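Local coordinates for phosphate-binding protein PstS (Borrelia burgdorferi, PDB 4N13) that binds inorganic phosphate with micromolar affinity and serves as the solute-binding lipoprotein of an ABC transporter that imports phosphate, at residues Leu146-Ile151 against Ala158-Asp163. Numbering follows the deposited sequence.
With EDO (1,2-ethanediol), chain F.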
loop_
_atom_site.group_PDB
_atom_site.type_symbol
_atom_site.label_atom_id
_atom_site.label_comp_id
_atom_site.label_asym_id
_atom_site.label_seq_id
_atom_site.Cartn_x
_atom_site.Cartn_y
_atom_site.Cartn_z
ATOM N N LEU A 146 -2.580 8.252 -2.139
ATOM C CA LEU A 146 -1.838 8.553 -0.917
ATOM C C LEU A 146 -1.157 9.907 -0.976
ATOM O O LEU A 146 -0.960 10.543 0.051
ATOM C CB LEU A 146 -0.777 7.486 -0.659
ATOM C CG LEU A 146 -1.316 6.115 -0.272
ATOM C CD1 LEU A 146 -0.172 5.119 -0.361
ATOM C CD2 LEU A 146 -1.945 6.128 1.122
ATOM N N LEU A 147 -0.753 10.326 -2.171
ATOM C CA LEU A 147 -0.010 11.559 -2.324
ATOM C C LEU A 147 -0.818 12.613 -3.070
ATOM O O LEU A 147 -1.174 13.628 -2.491
ATOM C CB LEU A 147 1.356 11.309 -2.991
ATOM C CG LEU A 147 2.433 10.751 -2.071
ATOM C CD1 LEU A 147 3.598 10.154 -2.836
ATOM C CD2 LEU A 147 2.914 11.869 -1.161
ATOM N N LEU A 148 -1.130 12.388 -4.340
ATOM C CA LEU A 148 -1.718 13.446 -5.144
ATOM C C LEU A 148 -3.057 13.908 -4.601
ATOM O O LEU A 148 -3.290 15.115 -4.483
ATOM C CB LEU A 148 -1.891 12.986 -6.593
ATOM C CG LEU A 148 -0.596 12.754 -7.367
ATOM C CD1 LEU A 148 -0.881 12.185 -8.759
ATOM C CD2 LEU A 148 0.195 14.042 -7.498
ATOM N N ASN A 149 -3.935 12.958 -4.292
ATOM C CA ASN A 149 -5.288 13.307 -3.871
ATOM C C ASN A 149 -5.331 13.921 -2.480
ATOM O O ASN A 149 -6.284 14.595 -2.145
ATOM C CB ASN A 149 -6.208 12.087 -3.916
ATOM C CG ASN A 149 -6.518 11.647 -5.325
ATOM O OD1 ASN A 149 -6.189 12.331 -6.293
ATOM N ND2 ASN A 149 -7.159 10.492 -5.450
ATOM N N LYS A 150 -4.299 13.694 -1.675
ATOM C CA LYS A 150 -4.249 14.260 -0.330
ATOM C C LYS A 150 -3.553 15.614 -0.296
ATOM O O LYS A 150 -3.930 16.489 0.473
ATOM C CB LYS A 150 -3.581 13.291 0.639
ATOM C CG LYS A 150 -4.364 11.992 0.770
ATOM C CD LYS A 150 -3.992 11.201 2.000
ATOM C CE LYS A 150 -4.720 9.879 2.036
ATOM N NZ LYS A 150 -4.409 9.119 3.271
ATOM N N ILE A 151 -2.551 15.803 -1.146
ATOM C CA ILE A 151 -1.776 17.037 -1.101
ATOM C C ILE A 151 -2.475 18.181 -1.845
ATOM O O ILE A 151 -2.386 19.333 -1.430
ATOM C CB ILE A 151 -0.350 16.825 -1.686
ATOM C CG1 ILE A 151 0.534 15.971 -0.770
ATOM C CG2 ILE A 151 0.322 18.150 -1.964
ATOM C CD1 ILE A 151 0.802 16.567 0.546
ATOM N N ALA A 158 -4.345 17.315 -8.950
ATOM C CA ALA A 158 -4.041 15.970 -8.446
ATOM C C ALA A 158 -3.965 14.974 -9.602
ATOM O O ALA A 158 -4.605 13.907 -9.568
ATOM C CB ALA A 158 -5.107 15.522 -7.450
ATOM N N GLN A 159 -3.246 15.354 -10.647
ATOM C CA GLN A 159 -2.992 14.486 -11.772
ATOM C C GLN A 159 -1.491 14.356 -11.957
ATOM O O GLN A 159 -0.737 15.286 -11.676
ATOM C CB GLN A 159 -3.633 15.060 -13.032
ATOM C CG GLN A 159 -5.145 15.184 -12.939
ATOM C CD GLN A 159 -5.831 13.886 -12.515
ATOM O OE1 GLN A 159 -5.498 12.799 -13.004
ATOM N NE2 GLN A 159 -6.794 13.995 -11.597
ATOM N N PHE A 160 -1.051 13.194 -12.416
ATOM C CA PHE A 160 0.363 12.979 -12.659
ATOM C C PHE A 160 0.856 13.852 -13.822
ATOM O O PHE A 160 0.138 14.094 -14.799
ATOM C CB PHE A 160 0.627 11.514 -13.013
ATOM C CG PHE A 160 0.634 10.563 -11.838
ATOM C CD1 PHE A 160 1.680 10.529 -10.951
ATOM C CD2 PHE A 160 -0.403 9.666 -11.670
ATOM C CE1 PHE A 160 1.691 9.617 -9.911
ATOM C CE2 PHE A 160 -0.386 8.760 -10.642
ATOM C CZ PHE A 160 0.673 8.733 -9.766
ATOM N N ARG A 161 2.101 14.309 -13.693
ATOM C CA ARG A 161 2.858 14.919 -14.783
ATOM C C ARG A 161 2.640 14.068 -16.018
ATOM O O ARG A 161 2.834 12.863 -15.986
ATOM C CB ARG A 161 4.343 14.973 -14.393
ATOM C CG ARG A 161 5.239 15.573 -15.424
ATOM C CD ARG A 161 6.664 15.647 -14.926
ATOM N NE ARG A 161 7.541 15.949 -16.053
ATOM C CZ ARG A 161 8.872 15.985 -16.002
ATOM N NH1 ARG A 161 9.499 15.754 -14.858
ATOM N NH2 ARG A 161 9.571 16.228 -17.109
ATOM N N GLN A 162 2.212 14.693 -17.107
ATOM C CA GLN A 162 1.723 13.941 -18.260
ATOM C C GLN A 162 2.830 13.364 -19.134
ATOM O O GLN A 162 2.595 12.395 -19.852
ATOM C CB GLN A 162 0.754 14.796 -19.083
ATOM C CG GLN A 162 -0.581 15.029 -18.384
ATOM C CD GLN A 162 -1.321 13.727 -18.069
ATOM O OE1 GLN A 162 -1.815 13.038 -18.972
ATOM N NE2 GLN A 162 -1.408 13.392 -16.785
ATOM N N ASP A 163 4.036 13.929 -19.059
ATOM C CA ASP A 163 5.153 13.408 -19.827
ATOM C C ASP A 163 6.065 12.495 -19.005
ATOM O O ASP A 163 7.263 12.415 -19.268
ATOM C CB ASP A 163 5.967 14.541 -20.467
ATOM C CG ASP A 163 6.619 15.448 -19.449
ATOM O OD1 ASP A 163 6.009 15.683 -18.391
ATOM O OD2 ASP A 163 7.747 15.934 -19.709
HETATM C C1 EDO F . 0.835 9.824 -17.023
HETATM O O1 EDO F . 0.369 9.127 -15.860
HETATM C C2 EDO F . 2.346 9.695 -17.204
HETATM O O2 EDO F . 3.051 10.181 -16.057
#
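Leu148 reaches out from the helix over Ala158 and ends on the ring of Phe160. Its CB passes 4.2 Å from Ala158 CB, and that same Ala158 CB rests 3.5 Å from Leu148 O; with the two backbones this near, a side chain of one methyl suits the site. From CB the chain runs on with CG anti to the carbonyl carbon (chi1 -67°), which carries the branch past Ala158 toward Phe160. There CD1 approaches Gln159 C at 3.9 Å and stands above the middle of the Phe160 ring, 3.6 Å from the centroid and 4° off the ring normal, a CH-pi contact to which a leucine methyl is well matched. In this periplasmic-binding-protein fold the contact joins the loop before strand 165-167 to the last turns of helix 138-151, whose first residues belong, by similarity, to the phosphate site. Phe160 also packs on Phe130 of strand 129-133 and meets the ring of Tyr140 in helix 138-151; a large flat side chain can touch both. At the exposed border Asn149 OD1 lies 3.6 Å from Ala158 CB, and this amide oxygen suits its place as an acceptor for Lys144, five residues earlier on the same helix, whose NZ hydrogen-bonds both Asn149 OD1 and Ala158 O.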